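Protein stn1 (Schizosaccharomyces pombe, PDB 3KF6) is required for telomere maintenance, pairs with ten1 in an Rpa2-Rpa3-like complex and binds single-stranded telomeric DNA. Local coordinates at residues I29-H34 against I109-S114; I23-K28 against R141-L146; F82-Q85 against M90-R93. One frame throughout, in Å; residues are numbered along the deposited sequence.

Contact 1: I29-H34 against I109-S114; sequences ISFHPH and INSFRS
Phe31 lays one face of its ring on the side chain of Ser111 and turns the far corner of the ring to Ile109. Its CG stands anti to the carbonyl carbon (chi1 -68°), which sends the ring from the loop 29-34 toward the end of strand 102-110. Along the way, CB lies 4.0 Å from Ser111 OG. The ring carbons that follow pass under the serine: CG and CD1 have Ser111 CB as a neighbour, and CD2 comes within 3.2 Å of Ser111 OG. The CB methylene of Ser111 sits almost exactly above the middle of the ring, 3.6 Å from the Phe31 centroid and 8° off the normal, a CH-pi contact over the face. Ser111 OG, placed between its own backbone N and carbonyl carbon (chi1 60°), thereby leans over the CD2 side of the same face.

In this N-terminal OB-fold part of Stn1, Ser111 directly follows strand 102-110 of the curled OB sheet. The loop carrying Phe31 packs against that strand end on its way from helix 23-26 to strand 40-42, and is tied to the latter by backbone hydrogen bonding between Ser30 and Phe41.

At the tip of the ring, CE2 and CZ meet Ile109 CD1, with CZ 3.3 Å from Ile109 CD1, a close apolar approach that comes in obliquely. Ile109 CG1 lies near the plane of the ring, at its edge. The same CD1 also faces Ile29, tip to tip, with the two CD1 atoms 4.1 Å apart, and both isoleucines reach Ile50 of strand 49-62.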
ATOM      1  N   ILE A  29      16.406  -7.189   0.393  1.00 25.24           N
ATOM      2  CA  ILE A  29      17.148  -7.890   1.433  1.00 27.03           C
ATOM      3  C   ILE A  29      17.944  -9.010   0.770  1.00 28.79           C
ATOM      4  O   ILE A  29      17.427  -9.724  -0.088  1.00 29.22           O
ATOM      5  CB  ILE A  29      16.203  -8.498   2.492  1.00 25.51           C
ATOM      6  CG1 ILE A  29      15.459  -7.382   3.234  1.00 24.43           C
ATOM      7  CG2 ILE A  29      17.002  -9.342   3.487  1.00 26.15           C
ATOM      8  CD1 ILE A  29      14.368  -7.884   4.163  1.00 22.99           C
ATOM      9  N   SER A  30      19.203  -9.152   1.166  1.00 31.74           N
ATOM     10  CA  SER A  30      20.065 -10.183   0.600  1.00 34.11           C
ATOM     11  C   SER A  30      20.077 -11.451   1.445  1.00 36.52           C
ATOM     12  O   SER A  30      20.119 -11.396   2.676  1.00 34.73           O
ATOM     13  CB  SER A  30      21.494  -9.651   0.450  1.00 35.15           C
ATOM     14  OG  SER A  30      22.015  -9.220   1.696  1.00 37.42           O
ATOM     15  N   PHE A  31      20.026 -12.594   0.774  1.00 40.12           N
ATOM     16  CA  PHE A  31      20.059 -13.871   1.456  1.00 44.01           C
ATOM     17  C   PHE A  31      21.202 -14.711   0.934  1.00 46.97           C
ATOM     18  O   PHE A  31      21.698 -14.524  -0.172  1.00 47.93           O
ATOM     19  CB  PHE A  31      18.751 -14.647   1.261  1.00 44.08           C
ATOM     20  CG  PHE A  31      17.573 -14.031   1.944  1.00 43.57           C
ATOM     21  CD1 PHE A  31      16.846 -13.014   1.335  1.00 43.59           C
ATOM     22  CD2 PHE A  31      17.191 -14.469   3.205  1.00 44.24           C
ATOM     23  CE1 PHE A  31      15.749 -12.442   1.981  1.00 44.47           C
ATOM     24  CE2 PHE A  31      16.100 -13.905   3.855  1.00 44.44           C
ATOM     25  CZ  PHE A  31      15.379 -12.891   3.242  1.00 44.40           C
ATOM     26  N   HIS A  32      21.613 -15.648   1.766  1.00 50.01           N
ATOM     27  CA  HIS A  32      22.669 -16.577   1.437  1.00 52.90           C
ATOM     28  C   HIS A  32      22.125 -17.883   1.969  1.00 54.30           C
ATOM     29  O   HIS A  32      22.588 -18.397   2.978  1.00 54.43           O
ATOM     30  CB  HIS A  32      23.966 -16.146   2.123  1.00 54.43           C
ATOM     31  CG  HIS A  32      24.478 -14.817   1.638  1.00 56.91           C
ATOM     32  ND1 HIS A  32      24.867 -14.604   0.333  1.00 57.99           N
ATOM     33  CD2 HIS A  32      24.580 -13.614   2.257  1.00 57.68           C
ATOM     34  CE1 HIS A  32      25.179 -13.331   0.164  1.00 58.38           C
ATOM     35  NE2 HIS A  32      25.014 -12.707   1.316  1.00 58.70           N
ATOM     36  N   PRO A  33      21.096 -18.410   1.291  1.00 55.88           N
ATOM     37  CA  PRO A  33      20.343 -19.643   1.539  1.00 57.16           C
ATOM     38  C   PRO A  33      20.938 -20.492   2.646  1.00 58.11           C
ATOM     39  O   PRO A  33      20.219 -21.056   3.464  1.00 58.23           O
ATOM     40  CB  PRO A  33      20.368 -20.348   0.181  1.00 56.87           C
ATOM     41  CG  PRO A  33      21.048 -19.322  -0.789  1.00 56.67           C
ATOM     42  CD  PRO A  33      20.936 -18.007  -0.110  1.00 56.26           C
ATOM     43  N   HIS A  34      22.260 -20.586   2.642  1.00 59.19           N
ATOM     44  CA  HIS A  34      23.018 -21.328   3.636  1.00 60.07           C
ATOM     45  C   HIS A  34      23.322 -20.433   4.837  1.00 60.26           C
ATOM     46  O   HIS A  34      24.281 -19.657   4.828  1.00 60.44           O
ATOM     47  CB  HIS A  34      24.310 -21.808   2.993  1.00 60.54           C
ATOM     48  CG  HIS A  34      24.085 -22.527   1.703  1.00 61.13           C
ATOM     49  ND1 HIS A  34      23.515 -23.780   1.649  1.00 61.41           N
ATOM     50  CD2 HIS A  34      24.299 -22.153   0.420  1.00 61.41           C
ATOM     51  CE1 HIS A  34      23.390 -24.148   0.387  1.00 62.03           C
ATOM     52  NE2 HIS A  34      23.857 -23.178  -0.380  1.00 61.41           N
ATOM     53  N   ILE A 109      10.500 -13.101   7.046  1.00 26.50           N
ATOM     54  CA  ILE A 109      10.787 -13.214   5.630  1.00 29.69           C
ATOM     55  C   ILE A 109      11.088 -14.659   5.273  1.00 31.86           C
ATOM     56  O   ILE A 109      11.689 -15.391   6.060  1.00 32.59           O
ATOM     57  CB  ILE A 109      11.990 -12.339   5.237  1.00 32.51           C
ATOM     58  CG1 ILE A 109      13.055 -12.404   6.336  1.00 33.63           C
ATOM     59  CG2 ILE A 109      11.527 -10.915   4.988  1.00 34.68           C
ATOM     60  CD1 ILE A 109      14.283 -11.553   6.067  1.00 35.21           C
ATOM     61  N   ASN A 110      10.651 -15.061   4.085  1.00 33.13           N
ATOM     62  CA  ASN A 110      10.866 -16.412   3.586  1.00 33.90           C
ATOM     63  C   ASN A 110      11.496 -16.290   2.206  1.00 33.76           C
ATOM     64  O   ASN A 110      10.918 -15.675   1.311  1.00 31.88           O
ATOM     65  CB  ASN A 110       9.533 -17.153   3.488  1.00 35.77           C
ATOM     66  CG  ASN A 110       9.694 -18.573   2.986  1.00 39.18           C
ATOM     67  OD1 ASN A 110      10.405 -19.380   3.588  1.00 41.31           O
ATOM     68  ND2 ASN A 110       9.032 -18.889   1.880  1.00 40.41           N
ATOM     69  N   SER A 111      12.674 -16.881   2.030  1.00 33.45           N
ATOM     70  CA  SER A 111      13.382 -16.800   0.756  1.00 34.87           C
ATOM     71  C   SER A 111      13.563 -18.133   0.036  1.00 35.14           C
ATOM     72  O   SER A 111      14.563 -18.336  -0.656  1.00 36.06           O
ATOM     73  CB  SER A 111      14.756 -16.159   0.969  1.00 36.02           C
ATOM     74  OG  SER A 111      15.533 -16.921   1.880  1.00 38.53           O
ATOM     75  N   PHE A 112      12.601 -19.036   0.189  1.00 34.99           N
ATOM     76  CA  PHE A 112      12.675 -20.341  -0.461  1.00 36.72           C
ATOM     77  C   PHE A 112      12.704 -20.184  -1.985  1.00 36.35           C
ATOM     78  O   PHE A 112      13.495 -20.835  -2.672  1.00 36.91           O
ATOM     79  CB  PHE A 112      11.484 -21.203  -0.031  1.00 38.12           C
ATOM     80  CG  PHE A 112      11.495 -22.593  -0.605  1.00 41.10           C
ATOM     81  CD1 PHE A 112      10.680 -22.921  -1.686  1.00 41.49           C
ATOM     82  CD2 PHE A 112      12.317 -23.577  -0.066  1.00 42.10           C
ATOM     83  CE1 PHE A 112      10.684 -24.211  -2.218  1.00 42.53           C
ATOM     84  CE2 PHE A 112      12.330 -24.869  -0.592  1.00 42.12           C
ATOM     85  CZ  PHE A 112      11.511 -25.186  -1.670  1.00 42.30           C
ATOM     86  N   ARG A 113      11.844 -19.314  -2.506  1.00 35.83           N
ATOM     87  CA  ARG A 113      11.778 -19.063  -3.945  1.00 34.66           C
ATOM     88  C   ARG A 113      12.547 -17.790  -4.301  1.00 33.13           C
ATOM     89  O   ARG A 113      12.943 -17.029  -3.418  1.00 32.18           O
ATOM     90  CB  ARG A 113      10.321 -18.921  -4.398  1.00 36.01           C
ATOM     91  CG  ARG A 113       9.484 -20.182  -4.229  1.00 38.41           C
ATOM     92  CD  ARG A 113      10.093 -21.347  -4.985  1.00 41.02           C
ATOM     93  NE  ARG A 113       9.304 -22.568  -4.846  1.00 44.72           N
ATOM     94  CZ  ARG A 113       9.670 -23.750  -5.332  1.00 46.00           C
ATOM     95  NH1 ARG A 113      10.815 -23.872  -5.991  1.00 47.66           N
ATOM     96  NH2 ARG A 113       8.893 -24.810  -5.162  1.00 47.54           N
ATOM     97  N   SER A 114      12.752 -17.560  -5.594  1.00 31.01           N
ATOM     98  CA  SER A 114      13.477 -16.375  -6.040  1.00 29.76           C
ATOM     99  C   SER A 114      12.783 -15.098  -5.573  1.00 29.52           C
ATOM    100  O   SER A 114      13.424 -14.061  -5.414  1.00 30.86           O
ATOM    101  CB  SER A 114      13.609 -16.369  -7.565  1.00 30.35           C
ATOM    102  OG  SER A 114      12.343 -16.270  -8.190  1.00 31.33           O
TER

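Contact 2: I23-K28 against R141-L146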
ATOM      1  N   ILE A  23       7.829  -2.298   1.227  1.00 14.03           N
ATOM      2  CA  ILE A  23       7.929  -3.525   0.455  1.00 14.13           C
ATOM      3  C   ILE A  23       9.069  -3.539  -0.557  1.00 14.77           C
ATOM      4  O   ILE A  23       9.723  -4.564  -0.731  1.00 16.75           O
ATOM      5  CB  ILE A  23       6.565  -3.832  -0.205  1.00 13.49           C
ATOM      6  CG1 ILE A  23       5.572  -4.205   0.902  1.00 14.32           C
ATOM      7  CG2 ILE A  23       6.692  -4.955  -1.237  1.00 14.15           C
ATOM      8  CD1 ILE A  23       4.121  -4.300   0.448  1.00 16.00           C
ATOM      9  N   SER A  24       9.327  -2.410  -1.209  1.00 15.56           N
ATOM     10  CA  SER A  24      10.416  -2.363  -2.178  1.00 16.69           C
ATOM     11  C   SER A  24      11.745  -2.709  -1.495  1.00 16.61           C
ATOM     12  O   SER A  24      12.611  -3.334  -2.101  1.00 18.15           O
ATOM     13  CB  SER A  24      10.503  -0.980  -2.821  1.00 17.48           C
ATOM     14  OG  SER A  24      10.768   0.013  -1.852  1.00 19.31           O
ATOM     15  N   ASP A  25      11.901  -2.312  -0.234  1.00 16.93           N
ATOM     16  CA  ASP A  25      13.135  -2.603   0.494  1.00 16.77           C
ATOM     17  C   ASP A  25      13.179  -4.058   0.941  1.00 17.86           C
ATOM     18  O   ASP A  25      14.256  -4.659   1.044  1.00 18.43           O
ATOM     19  CB  ASP A  25      13.289  -1.665   1.700  1.00 16.29           C
ATOM     20  CG  ASP A  25      13.587  -0.234   1.282  1.00 19.44           C
ATOM     21  OD1 ASP A  25      14.388  -0.055   0.337  1.00 19.11           O
ATOM     22  OD2 ASP A  25      13.036   0.707   1.893  1.00 18.96           O
ATOM     23  N   VAL A  26      12.011  -4.633   1.209  1.00 18.68           N
ATOM     24  CA  VAL A  26      11.952  -6.036   1.609  1.00 17.51           C
ATOM     25  C   VAL A  26      12.521  -6.867   0.455  1.00 19.86           C
ATOM     26  O   VAL A  26      13.294  -7.803   0.673  1.00 19.92           O
ATOM     27  CB  VAL A  26      10.494  -6.464   1.921  1.00 16.91           C
ATOM     28  CG1 VAL A  26      10.425  -7.963   2.191  1.00 19.06           C
ATOM     29  CG2 VAL A  26       9.991  -5.707   3.137  1.00 17.98           C
ATOM     30  N   HIS A  27      12.157  -6.502  -0.771  1.00 19.54           N
ATOM     31  CA  HIS A  27      12.639  -7.209  -1.962  1.00 21.00           C
ATOM     32  C   HIS A  27      14.125  -6.983  -2.224  1.00 22.68           C
ATOM     33  O   HIS A  27      14.699  -7.594  -3.127  1.00 23.05           O
ATOM     34  CB  HIS A  27      11.833  -6.784  -3.196  1.00 19.81           C
ATOM     35  CG  HIS A  27      10.486  -7.431  -3.290  1.00 20.49           C
ATOM     36  ND1 HIS A  27      10.316  -8.743  -3.682  1.00 21.10           N
ATOM     37  CD2 HIS A  27       9.245  -6.953  -3.028  1.00 18.75           C
ATOM     38  CE1 HIS A  27       9.030  -9.045  -3.656  1.00 21.54           C
ATOM     39  NE2 HIS A  27       8.358  -7.976  -3.262  1.00 21.22           N
ATOM     40  N   LYS A  28      14.747  -6.112  -1.435  1.00 23.13           N
ATOM     41  CA  LYS A  28      16.169  -5.823  -1.602  1.00 25.56           C
ATOM     42  C   LYS A  28      17.039  -6.503  -0.552  1.00 26.35           C
ATOM     43  O   LYS A  28      18.267  -6.402  -0.592  1.00 27.28           O
ATOM     44  CB  LYS A  28      16.407  -4.311  -1.573  1.00 26.03           C
ATOM     45  CG  LYS A  28      15.887  -3.596  -2.806  1.00 28.57           C
ATOM     46  CD  LYS A  28      16.109  -2.098  -2.715  1.00 30.86           C
ATOM     47  CE  LYS A  28      15.532  -1.388  -3.929  1.00 32.79           C
ATOM     48  NZ  LYS A  28      15.646   0.093  -3.823  1.00 36.11           N
ATOM     49  N   ARG A 141      11.526   7.278   8.730  1.00 20.79           N
ATOM     50  CA  ARG A 141      12.403   7.622   9.843  1.00 22.92           C
ATOM     51  C   ARG A 141      13.327   6.447  10.163  1.00 23.20           C
ATOM     52  O   ARG A 141      14.525   6.629  10.381  1.00 22.29           O
ATOM     53  CB  ARG A 141      11.577   7.987  11.079  1.00 27.16           C
ATOM     54  CG  ARG A 141      12.412   8.507  12.242  1.00 33.65           C
ATOM     55  CD  ARG A 141      11.549   8.855  13.447  1.00 38.16           C
ATOM     56  NE  ARG A 141      12.343   9.434  14.527  1.00 44.24           N
ATOM     57  CZ  ARG A 141      11.855   9.787  15.712  1.00 46.09           C
ATOM     58  NH1 ARG A 141      10.566   9.623  15.979  1.00 47.71           N
ATOM     59  NH2 ARG A 141      12.657  10.311  16.630  1.00 47.61           N
ATOM     60  N   TYR A 142      12.763   5.243  10.184  1.00 21.40           N
ATOM     61  CA  TYR A 142      13.539   4.045  10.479  1.00 21.56           C
ATOM     62  C   TYR A 142      14.629   3.833   9.432  1.00 20.89           C
ATOM     63  O   TYR A 142      15.787   3.573   9.770  1.00 21.41           O
ATOM     64  CB  TYR A 142      12.614   2.825  10.526  1.00 21.76           C
ATOM     65  CG  TYR A 142      13.256   1.584  11.101  1.00 22.91           C
ATOM     66  CD1 TYR A 142      13.651   0.534  10.277  1.00 23.64           C
ATOM     67  CD2 TYR A 142      13.466   1.460  12.474  1.00 23.74           C
ATOM     68  CE1 TYR A 142      14.240  -0.616  10.808  1.00 24.86           C
ATOM     69  CE2 TYR A 142      14.053   0.319  13.012  1.00 26.14           C
ATOM     70  CZ  TYR A 142      14.435  -0.713  12.173  1.00 25.41           C
ATOM     71  OH  TYR A 142      15.011  -1.840  12.708  1.00 29.67           O
ATOM     72  N   LYS A 143      14.262   3.949   8.159  1.00 20.40           N
ATOM     73  CA  LYS A 143      15.227   3.765   7.081  1.00 20.46           C
ATOM     74  C   LYS A 143      16.345   4.803   7.139  1.00 21.86           C
ATOM     75  O   LYS A 143      17.509   4.487   6.898  1.00 22.96           O
ATOM     76  CB  LYS A 143      14.532   3.838   5.719  1.00 20.30           C
ATOM     77  CG  LYS A 143      15.469   3.606   4.542  1.00 20.99           C
ATOM     78  CD  LYS A 143      14.680   3.440   3.252  1.00 23.86           C
ATOM     79  CE  LYS A 143      15.565   2.984   2.099  1.00 25.37           C
ATOM     80  NZ  LYS A 143      14.775   2.818   0.847  1.00 26.61           N
ATOM     81  N   LYS A 144      15.994   6.046   7.450  1.00 22.27           N
ATOM     82  CA  LYS A 144      17.003   7.098   7.521  1.00 24.46           C
ATOM     83  C   LYS A 144      18.000   6.822   8.639  1.00 24.55           C
ATOM     84  O   LYS A 144      19.209   6.979   8.451  1.00 25.13           O
ATOM     85  CB  LYS A 144      16.338   8.460   7.712  1.00 24.60           C
ATOM     86  CG  LYS A 144      15.649   8.956   6.451  1.00 30.36           C
ATOM     87  CD  LYS A 144      14.869  10.240   6.684  1.00 32.98           C
ATOM     88  CE  LYS A 144      14.188  10.688   5.396  1.00 35.76           C
ATOM     89  NZ  LYS A 144      13.245  11.816   5.618  1.00 36.34           N
ATOM     90  N   ASN A 145      17.503   6.393   9.793  1.00 25.00           N
ATOM     91  CA  ASN A 145      18.385   6.096  10.914  1.00 27.13           C
ATOM     92  C   ASN A 145      19.295   4.905  10.628  1.00 27.74           C
ATOM     93  O   ASN A 145      20.493   4.955  10.912  1.00 26.91           O
ATOM     94  CB  ASN A 145      17.575   5.846  12.188  1.00 30.13           C
ATOM     95  CG  ASN A 145      17.067   7.132  12.810  1.00 32.81           C
ATOM     96  OD1 ASN A 145      17.786   8.130  12.862  1.00 38.54           O
ATOM     97  ND2 ASN A 145      15.832   7.114  13.295  1.00 33.87           N
ATOM     98  N   LEU A 146      18.743   3.834  10.065  1.00 27.57           N
ATOM     99  CA  LEU A 146      19.573   2.674   9.762  1.00 28.66           C
ATOM    100  C   LEU A 146      20.637   3.019   8.725  1.00 29.45           C
ATOM    101  O   LEU A 146      21.762   2.527   8.797  1.00 29.85           O
ATOM    102  CB  LEU A 146      18.724   1.501   9.263  1.00 29.79           C
ATOM    103  CG  LEU A 146      17.893   0.742  10.301  1.00 31.78           C
ATOM    104  CD1 LEU A 146      17.366  -0.546   9.671  1.00 33.34           C
ATOM    105  CD2 LEU A 146      18.745   0.406  11.514  1.00 33.40           C
TER
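Lys143 NZ is held between the two carboxylate oxygens of Asp25, giving hydrogen bonds of 2.9 Å to Asp25 OD1 and likewise of 2.9 Å to Asp25 OD2. Each oxygen receives it through its syn lone pair, on the side of the other oxygen, so this is a bidentate salt bridge with the ammonium facing the fork of the carboxylate. The last methylene follows closely: Lys143 CE lies 3.4 Å from Asp25 OD2.

The two groups come from opposite directions. The lysine CG is anti to its backbone N (chi1 -178°) and every later torsion is extended, so the whole chain spans the gap between helices whose nearest CA atoms, those of Asp25 and Lys143, are 9.4 Å apart. The pair joins the short helix 23-26, ahead of the OB barrel strands, to the long helix 130-153 that follows them. A C-terminal helix of this kind mediates pairing of the Rpa2 and Rpa3 subunits, and here too it meets the partner: Lys143 NZ makes a second salt bridge, to the terminal carboxylate oxygen OXT of Asp105 of ten1.

Further out, Trp42 of strand 40-42 touches the side chains of both Asp25 and Lys143. Helix 23-26 is positioned by hydrogen bonds from Ile23 N to Asp72 OD2 and from Ser24 N to Ser74 OG. On the other helix, Tyr142 OH is hydrogen-bonded to Asn19 OD1.

Contact 3: F82-Q85 against M90-R93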
ATOM      1  N   PHE A  82      -0.436 -16.891   4.905  1.00 17.92           N
ATOM      2  CA  PHE A  82      -1.092 -17.305   6.142  1.00 20.57           C
ATOM      3  C   PHE A  82      -1.213 -18.828   6.139  1.00 22.15           C
ATOM      4  O   PHE A  82      -2.064 -19.381   5.443  1.00 24.10           O
ATOM      5  CB  PHE A  82      -2.488 -16.693   6.251  1.00 20.09           C
ATOM      6  CG  PHE A  82      -2.479 -15.210   6.448  1.00 19.46           C
ATOM      7  CD1 PHE A  82      -2.356 -14.353   5.363  1.00 19.26           C
ATOM      8  CD2 PHE A  82      -2.546 -14.670   7.732  1.00 18.27           C
ATOM      9  CE1 PHE A  82      -2.294 -12.973   5.551  1.00 19.04           C
ATOM     10  CE2 PHE A  82      -2.486 -13.297   7.930  1.00 20.23           C
ATOM     11  CZ  PHE A  82      -2.360 -12.447   6.835  1.00 19.04           C
ATOM     12  N   ILE A  83      -0.352 -19.500   6.898  1.00 24.15           N
ATOM     13  CA  ILE A  83      -0.397 -20.964   6.979  1.00 25.99           C
ATOM     14  C   ILE A  83      -1.580 -21.325   7.868  1.00 28.33           C
ATOM     15  O   ILE A  83      -1.523 -21.190   9.091  1.00 27.42           O
ATOM     16  CB  ILE A  83       0.898 -21.530   7.582  1.00 26.30           C
ATOM     17  CG1 ILE A  83       2.092 -21.097   6.733  1.00 26.81           C
ATOM     18  CG2 ILE A  83       0.824 -23.062   7.637  1.00 25.19           C
ATOM     19  CD1 ILE A  83       3.431 -21.392   7.361  1.00 28.96           C
ATOM     20  N   ILE A  84      -2.654 -21.775   7.227  1.00 29.93           N
ATOM     21  CA  ILE A  84      -3.899 -22.127   7.896  1.00 33.35           C
ATOM     22  C   ILE A  84      -3.781 -22.869   9.226  1.00 34.81           C
ATOM     23  O   ILE A  84      -4.273 -22.392  10.249  1.00 35.23           O
ATOM     24  CB  ILE A  84      -4.801 -22.951   6.953  1.00 35.35           C
ATOM     25  CG1 ILE A  84      -5.013 -22.183   5.645  1.00 36.60           C
ATOM     26  CG2 ILE A  84      -6.141 -23.225   7.618  1.00 35.61           C
ATOM     27  CD1 ILE A  84      -5.853 -22.916   4.621  1.00 37.55           C
ATOM     28  N   GLN A  85      -3.128 -24.027   9.216  1.00 36.15           N
ATOM     29  CA  GLN A  85      -2.996 -24.833  10.427  1.00 37.22           C
ATOM     30  C   GLN A  85      -2.219 -24.176  11.562  1.00 37.17           C
ATOM     31  O   GLN A  85      -2.394 -24.537  12.728  1.00 38.32           O
ATOM     32  CB  GLN A  85      -2.357 -26.184  10.092  1.00 40.63           C
ATOM     33  CG  GLN A  85      -0.900 -26.112   9.676  1.00 43.50           C
ATOM     34  CD  GLN A  85      -0.316 -27.485   9.410  1.00 46.98           C
ATOM     35  OE1 GLN A  85      -0.280 -28.338  10.299  1.00 49.41           O
ATOM     36  NE2 GLN A  85       0.140 -27.707   8.181  1.00 49.19           N
ATOM     37  N   MET A  90      -6.532 -16.527  12.797  1.00 33.12           N
ATOM     38  CA  MET A  90      -5.975 -15.449  11.989  1.00 30.89           C
ATOM     39  C   MET A  90      -6.189 -15.690  10.502  1.00 31.93           C
ATOM     40  O   MET A  90      -6.477 -14.756   9.751  1.00 31.17           O
ATOM     41  CB  MET A  90      -4.478 -15.279  12.271  1.00 29.53           C
ATOM     42  CG  MET A  90      -3.809 -14.212  11.407  1.00 26.08           C
ATOM     43  SD  MET A  90      -2.075 -13.950  11.811  1.00 25.27           S
ATOM     44  CE  MET A  90      -1.355 -15.539  11.311  1.00 24.37           C
ATOM     45  N   SER A  91      -6.049 -16.940  10.077  1.00 32.01           N
ATOM     46  CA  SER A  91      -6.226 -17.282   8.672  1.00 34.62           C
ATOM     47  C   SER A  91      -7.649 -16.977   8.224  1.00 36.19           C
ATOM     48  O   SER A  91      -7.875 -16.510   7.105  1.00 36.15           O
ATOM     49  CB  SER A  91      -5.914 -18.763   8.443  1.00 37.36           C
ATOM     50  OG  SER A  91      -4.558 -19.046   8.742  1.00 40.69           O
ATOM     51  N   LYS A  92      -8.611 -17.239   9.101  1.00 36.16           N
ATOM     52  CA  LYS A  92     -10.005 -16.978   8.778  1.00 37.64           C
ATOM     53  C   LYS A  92     -10.230 -15.477   8.612  1.00 36.38           C
ATOM     54  O   LYS A  92     -10.901 -15.042   7.679  1.00 36.93           O
ATOM     55  CB  LYS A  92     -10.915 -17.522   9.877  1.00 40.60           C
ATOM     56  CG  LYS A  92     -12.388 -17.377   9.559  1.00 45.02           C
ATOM     57  CD  LYS A  92     -13.249 -18.054  10.601  1.00 47.59           C
ATOM     58  CE  LYS A  92     -14.708 -18.002  10.206  1.00 49.91           C
ATOM     59  NZ  LYS A  92     -15.537 -18.790  11.147  1.00 50.89           N
ATOM     60  N   ARG A  93      -9.669 -14.692   9.524  1.00 34.45           N
ATOM     61  CA  ARG A  93      -9.800 -13.243   9.463  1.00 33.44           C
ATOM     62  C   ARG A  93      -9.161 -12.721   8.178  1.00 30.61           C
ATOM     63  O   ARG A  93      -9.630 -11.746   7.591  1.00 28.54           O
ATOM     64  CB  ARG A  93      -9.108 -12.599  10.662  1.00 33.78           C
ATOM     65  CG  ARG A  93      -9.745 -12.899  12.005  1.00 36.31           C
ATOM     66  CD  ARG A  93      -8.799 -12.493  13.115  1.00 36.40           C
ATOM     67  NE  ARG A  93      -8.300 -11.136  12.916  1.00 36.35           N
ATOM     68  CZ  ARG A  93      -7.034 -10.775  13.095  1.00 35.87           C
ATOM     69  NH1 ARG A  93      -6.133 -11.671  13.478  1.00 34.61           N
ATOM     70  NH2 ARG A  93      -6.669  -9.519  12.886  1.00 33.82           N
TER
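The Phe82 ring and the Met90 side chain cross at about a right angle, the thioether passing along the rim of the ring instead of over a face. Met90 CG lies near the ring plane, 3.8 Å from Phe82 CE2. The sulfur stays at the edge as well: SD is 5.2 Å from the Phe82 centroid and 82° off the ring normal, an edge-on Met-aromatic contact. With CG anti to the backbone N (chi1 177°) and the chain straight as far as SD, the side chain leaves the helix in one line; a bend at chi3 (67°) then brings CE back beside Phe82 CD2, at 3.9 Å. The CD2-CE2 edge is thus bordered by three consecutive atoms of the methionine.

Strand 77-83 leads through a 3-10 segment starting at Ile84 into helix 88-94, which links it to strand 102-110, the place between the third and fourth barrel strands where OB folds commonly carry a helix. Within the barrel Phe82 also touches Leu68 and Ala120, and its ring meets that of Phe123 edge-to-face.

Ser91, one residue further along the helix, closes on the backbone just past the strand end. Its OG is 3.3 Å from Ile84 CA and 4.0 Å from Phe82 CB, contacts of packing, since the hydroxyl is hydrogen-bonded to Asp87 O, one turn back. Ile84 itself is joined by backbone hydrogen bonding to Gly64, and both its side chain and that of Ser91 touch His66 of strand 65-71.

How the contacts relate
Contact 3 is buried, while contacts 1 and 2 are only partly so. Contact 1 joins a loop to the end of strand 102-110, contact 2 joins two helices, and contact 3 joins strand 77-83 to helix 88-94. Contacts 2 and 3 lie on opposite sides of the chain's centre, about 27 Å apart between their centres. Contacts 1 and 2 are neighbours, meeting through Ile109 CG2 and Val26 CG1 at 4.2 Å, and their first segments, 23-28 and 29-34, follow directly on one another. The chemistry follows place: apolar and aromatic packing where 1 and 3 meet strands of the curled sheet, but a charged pair in 2, the contact that reaches ten1.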